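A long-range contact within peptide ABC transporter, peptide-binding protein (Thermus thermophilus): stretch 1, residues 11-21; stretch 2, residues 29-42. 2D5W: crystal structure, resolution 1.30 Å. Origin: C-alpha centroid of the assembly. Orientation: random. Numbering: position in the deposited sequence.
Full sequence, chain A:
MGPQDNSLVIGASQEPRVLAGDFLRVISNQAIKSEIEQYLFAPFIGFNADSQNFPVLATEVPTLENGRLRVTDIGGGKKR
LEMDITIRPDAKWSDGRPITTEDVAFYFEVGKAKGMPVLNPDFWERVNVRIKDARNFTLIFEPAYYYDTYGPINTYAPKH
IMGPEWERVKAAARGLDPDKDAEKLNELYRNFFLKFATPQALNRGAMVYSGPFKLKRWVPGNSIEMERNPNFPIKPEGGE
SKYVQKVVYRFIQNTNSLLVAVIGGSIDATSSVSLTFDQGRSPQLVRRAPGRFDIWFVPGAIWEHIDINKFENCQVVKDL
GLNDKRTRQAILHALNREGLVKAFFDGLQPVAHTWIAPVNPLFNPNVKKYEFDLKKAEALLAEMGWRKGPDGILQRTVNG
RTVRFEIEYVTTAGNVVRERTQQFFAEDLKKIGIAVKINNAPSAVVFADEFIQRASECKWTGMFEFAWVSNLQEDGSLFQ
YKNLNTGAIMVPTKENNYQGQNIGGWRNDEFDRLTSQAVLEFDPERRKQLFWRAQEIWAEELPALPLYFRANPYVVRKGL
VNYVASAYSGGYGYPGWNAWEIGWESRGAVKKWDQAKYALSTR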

# COMPACT_ATOMS: atom_id res chain seq x y z
N GLY A 11 -12.92 13.15 -3.33
CA GLY A 11 -13.49 12.03 -4.06
C GLY A 11 -12.54 10.86 -4.20
O GLY A 11 -11.36 11.04 -4.53
N ALA A 12 -13.05 9.66 -3.97
CA ALA A 12 -12.26 8.44 -4.07
C ALA A 12 -13.06 7.34 -4.76
O ALA A 12 -14.29 7.34 -4.70
CB ALA A 12 -11.83 7.97 -2.67
N SER A 13 -12.37 6.41 -5.40
CA SER A 13 -13.04 5.31 -6.10
C SER A 13 -12.98 3.98 -5.35
O SER A 13 -13.45 2.96 -5.86
CB SER A 13 -12.44 5.14 -7.50
OG SER A 13 -11.07 4.83 -7.44
N GLN A 14 -12.38 3.99 -4.16
CA GLN A 14 -12.28 2.80 -3.33
C GLN A 14 -12.57 3.21 -1.90
O GLN A 14 -12.28 4.34 -1.51
CB GLN A 14 -10.88 2.19 -3.44
CG GLN A 14 -10.60 1.66 -4.84
CD GLN A 14 -9.21 1.08 -4.99
OE1 GLN A 14 -8.57 0.67 -4.02
NE2 GLN A 14 -8.73 1.04 -6.23
N GLU A 15 -13.14 2.30 -1.13
CA GLU A 15 -13.50 2.58 0.26
C GLU A 15 -12.82 1.60 1.22
O GLU A 15 -12.70 0.42 0.92
CB GLU A 15 -15.02 2.47 0.41
CG GLU A 15 -15.56 2.85 1.78
CD GLU A 15 -17.08 2.88 1.82
OE1 GLU A 15 -17.71 2.81 0.74
OE2 GLU A 15 -17.65 2.99 2.93
N PRO A 16 -12.35 2.10 2.37
CA PRO A 16 -11.70 1.20 3.33
C PRO A 16 -12.67 0.12 3.79
O PRO A 16 -13.85 0.39 4.00
CB PRO A 16 -11.33 2.13 4.49
CG PRO A 16 -11.19 3.47 3.84
CD PRO A 16 -12.33 3.49 2.85
N ARG A 17 -12.18 -1.11 3.95
CA ARG A 17 -13.04 -2.19 4.42
C ARG A 17 -13.25 -2.03 5.93
O ARG A 17 -14.33 -2.31 6.45
CB ARG A 17 -12.41 -3.54 4.11
CG ARG A 17 -13.21 -4.75 4.60
CD ARG A 17 -14.68 -4.70 4.16
NE ARG A 17 -15.43 -5.89 4.58
CZ ARG A 17 -15.40 -7.06 3.95
NH1 ARG A 17 -16.11 -8.08 4.41
NH2 ARG A 17 -14.67 -7.21 2.85
N VAL A 18 -12.20 -1.59 6.62
CA VAL A 18 -12.22 -1.32 8.06
C VAL A 18 -11.43 -0.04 8.26
O VAL A 18 -10.71 0.40 7.35
CB VAL A 18 -11.58 -2.47 8.89
CG1 VAL A 18 -12.44 -3.72 8.79
CG2 VAL A 18 -10.17 -2.75 8.42
N LEU A 19 -11.53 0.56 9.44
CA LEU A 19 -10.85 1.83 9.69
C LEU A 19 -10.47 2.05 11.15
O LEU A 19 -11.14 1.55 12.05
CB LEU A 19 -11.77 2.97 9.24
CG LEU A 19 -11.26 4.41 9.23
CD1 LEU A 19 -10.33 4.61 8.04
CD2 LEU A 19 -12.43 5.38 9.15
N ALA A 20 -9.38 2.78 11.35
CA ALA A 20 -8.90 3.18 12.67
C ALA A 20 -8.36 2.14 13.64
O ALA A 20 -7.22 2.26 14.09
CB ALA A 20 -9.99 4.01 13.37
N GLY A 21 -9.17 1.15 13.99
CA GLY A 21 -8.73 0.13 14.94
C GLY A 21 -7.77 -0.92 14.43
O GLY A 21 -7.08 -1.57 15.21
N ASN A 29 -4.79 -3.24 4.21
CA ASN A 29 -3.64 -2.39 4.02
C ASN A 29 -3.89 -1.54 2.77
O ASN A 29 -2.96 -1.11 2.10
CB ASN A 29 -2.37 -3.23 3.87
CG ASN A 29 -1.12 -2.39 3.86
OD1 ASN A 29 -1.02 -1.41 4.59
ND2 ASN A 29 -0.15 -2.78 3.05
N GLN A 30 -5.16 -1.31 2.47
CA GLN A 30 -5.56 -0.50 1.32
C GLN A 30 -4.92 0.88 1.36
O GLN A 30 -4.88 1.52 2.42
CB GLN A 30 -7.07 -0.30 1.30
CG GLN A 30 -7.90 -1.49 0.91
CD GLN A 30 -9.34 -1.29 1.33
OE1 GLN A 30 -9.67 -1.38 2.51
NE2 GLN A 30 -10.20 -1.00 0.36
N ALA A 31 -4.46 1.35 0.21
CA ALA A 31 -3.89 2.67 0.12
C ALA A 31 -4.92 3.72 0.55
O ALA A 31 -4.57 4.69 1.23
CB ALA A 31 -3.42 2.95 -1.30
N ILE A 32 -6.18 3.54 0.17
CA ILE A 32 -7.19 4.53 0.53
C ILE A 32 -7.37 4.61 2.05
O ILE A 32 -7.57 5.70 2.60
CB ILE A 32 -8.57 4.26 -0.17
CG1 ILE A 32 -9.57 5.37 0.18
CG2 ILE A 32 -9.12 2.90 0.22
CD1 ILE A 32 -9.14 6.76 -0.22
N LYS A 33 -7.27 3.48 2.73
CA LYS A 33 -7.39 3.44 4.18
C LYS A 33 -6.25 4.24 4.82
O LYS A 33 -6.47 5.05 5.72
CB LYS A 33 -7.37 1.98 4.65
CG LYS A 33 -7.40 1.77 6.16
CD LYS A 33 -7.55 0.28 6.45
CE LYS A 33 -7.40 -0.06 7.92
NZ LYS A 33 -5.98 -0.29 8.30
N SER A 34 -5.03 4.03 4.35
CA SER A 34 -3.88 4.75 4.90
C SER A 34 -3.97 6.25 4.63
O SER A 34 -3.62 7.05 5.50
CB SER A 34 -2.59 4.19 4.31
OG SER A 34 -2.24 2.98 4.95
N GLU A 35 -4.43 6.63 3.45
CA GLU A 35 -4.54 8.05 3.13
C GLU A 35 -5.52 8.74 4.06
O GLU A 35 -5.23 9.78 4.64
CB GLU A 35 -4.99 8.23 1.68
CG GLU A 35 -5.00 9.68 1.24
CD GLU A 35 -5.64 9.85 -0.12
OE1 GLU A 35 -6.87 10.01 -0.18
OE2 GLU A 35 -4.90 9.79 -1.13
N ILE A 36 -6.71 8.15 4.21
CA ILE A 36 -7.73 8.71 5.08
C ILE A 36 -7.24 8.79 6.52
O ILE A 36 -7.48 9.78 7.21
CB ILE A 36 -9.02 7.87 5.02
CG1 ILE A 36 -9.67 8.04 3.65
CG2 ILE A 36 -9.98 8.28 6.13
CD1 ILE A 36 -10.86 7.14 3.41
N GLU A 37 -6.53 7.76 6.96
CA GLU A 37 -6.06 7.75 8.33
C GLU A 37 -5.04 8.83 8.67
O GLU A 37 -4.82 9.11 9.84
CB GLU A 37 -5.56 6.36 8.70
CG GLU A 37 -6.73 5.40 8.87
CD GLU A 37 -6.32 4.02 9.32
OE1 GLU A 37 -7.23 3.19 9.56
OE2 GLU A 37 -5.11 3.76 9.43
N GLN A 38 -4.43 9.46 7.66
CA GLN A 38 -3.50 10.54 7.96
C GLN A 38 -4.28 11.67 8.62
O GLN A 38 -3.75 12.38 9.48
CB GLN A 38 -2.86 11.09 6.69
CG GLN A 38 -1.96 10.15 5.95
CD GLN A 38 -1.47 10.80 4.68
OE1 GLN A 38 -0.30 11.16 4.56
NE2 GLN A 38 -2.38 10.99 3.74
N TYR A 39 -5.52 11.86 8.20
CA TYR A 39 -6.36 12.91 8.75
C TYR A 39 -6.76 12.61 10.20
O TYR A 39 -6.92 13.52 11.01
CB TYR A 39 -7.64 13.08 7.92
CG TYR A 39 -7.41 13.65 6.54
CD1 TYR A 39 -6.94 12.85 5.50
CD2 TYR A 39 -7.61 15.00 6.29
CE1 TYR A 39 -6.67 13.39 4.24
CE2 TYR A 39 -7.35 15.56 5.04
CZ TYR A 39 -6.88 14.75 4.02
OH TYR A 39 -6.60 15.31 2.79
N LEU A 40 -6.88 11.32 10.50
CA LEU A 40 -7.32 10.85 11.81
C LEU A 40 -6.24 10.48 12.83
O LEU A 40 -6.49 10.51 14.04
CB LEU A 40 -8.22 9.63 11.62
CG LEU A 40 -9.48 9.82 10.78
CD1 LEU A 40 -10.10 8.47 10.46
CD2 LEU A 40 -10.47 10.70 11.54
N PHE A 41 -5.05 10.14 12.33
CA PHE A 41 -3.95 9.73 13.19
C PHE A 41 -2.66 10.36 12.71
O PHE A 41 -2.27 10.21 11.55
CB PHE A 41 -3.82 8.20 13.18
CG PHE A 41 -5.01 7.50 13.77
CD1 PHE A 41 -5.13 7.35 15.15
CD2 PHE A 41 -6.04 7.04 12.95
CE1 PHE A 41 -6.26 6.76 15.71
CE2 PHE A 41 -7.17 6.44 13.51
CZ PHE A 41 -7.29 6.30 14.89
N ALA A 42 -1.98 11.08 13.60
CA ALA A 42 -0.74 11.75 13.25
C ALA A 42 0.48 10.98 13.72
O ALA A 42 0.48 10.35 14.77
CB ALA A 42 -0.73 13.16 13.83
O HOH W 1 -4.92 3.02 12.71

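Every direct hydrogen bond across this contact pairs a side chain of the helical stretch with a backbone atom of the other. No backbone-to-backbone hydrogen bond joins the two stretches. Gln30 makes two of these bonds by itself. Its NE2 donates to Glu15 O at 2.9 Å, and its OE1 accepts from Arg17 N, also at 2.9 Å. The amide group of one glutamine thus answers a carbonyl and an amide on the two sides of Pro16. Proline has no backbone N-H; the donor here is Arg17 N. Gln30 OE1 also lies 3.4 Å from Pro16 CA.

The first stretch leaves a strand at Ala12 and continues as an extended, irregular chain. The second starts its helix at Ala31, with Gln30 at the N-cap position. The two run the same way along their length: Pro16 lies nearest Lys33, with their CA atoms 4.9 Å apart, and Ala20 nearest Glu37, with CA atoms 6.9 Å apart. Contacts run from Gln30 to Phe41 on the second stretch. The CA atoms come closest at Pro16.

Ile32 points toward the first stretch and meets it early. Its CD1 touches Ala12 CB at 3.8 Å, and its CG2 is 4.2 Å from Pro16 CD. Ile32 CG1 also lies 3.4 Å from Gln14 O. That carbonyl is buried here without a hydrogen-bond partner in the model.

Pro16 rests against the helix. Its CG is 3.8 Å from Lys33 CA and 3.7 Å from Ile36 CD1. Both are contacts between carbon atoms.

Lys33 uses its aliphatic part for packing. Its side chain is extended through chi3, and its CD lies 3.3 Å from Val18 O. Val18 O also has no partner in the model. Lys33 CE reaches Val18 CG2 at 3.9 Å. The charged end makes a long salt bridge within its own stretch, with NZ 3.9 Å from Glu37 OE1.

Leu19 starts sideways, but the end of its side chain comes nearer the helix. Its CD1 is 4.2 Å from Ile36 CG2, and its CD2 is 4.1 Å from Leu40 CD1. Ile36 and Leu40 are four residues apart, and Leu19 touches both. Leu19 CD1 also lies 3.7 Å from Glu37 OE1.

Glu37 supplies the third direct hydrogen bond. Ala20 N donates to Glu37 OE1 at 2.8 Å. The carboxylate is a strong acceptor, and this same oxygen takes part in the salt bridge. A water adds a second link: it donates to Ala20 O at 2.8 Å and, weakly, to Glu37 OE2 at 3.4 Å.

The contact ends at Phe41. Ala20 CB sits 3.7 Å from Phe41 CE2, at the ring edge and near its plane. Together the two stretches bury 585 Å².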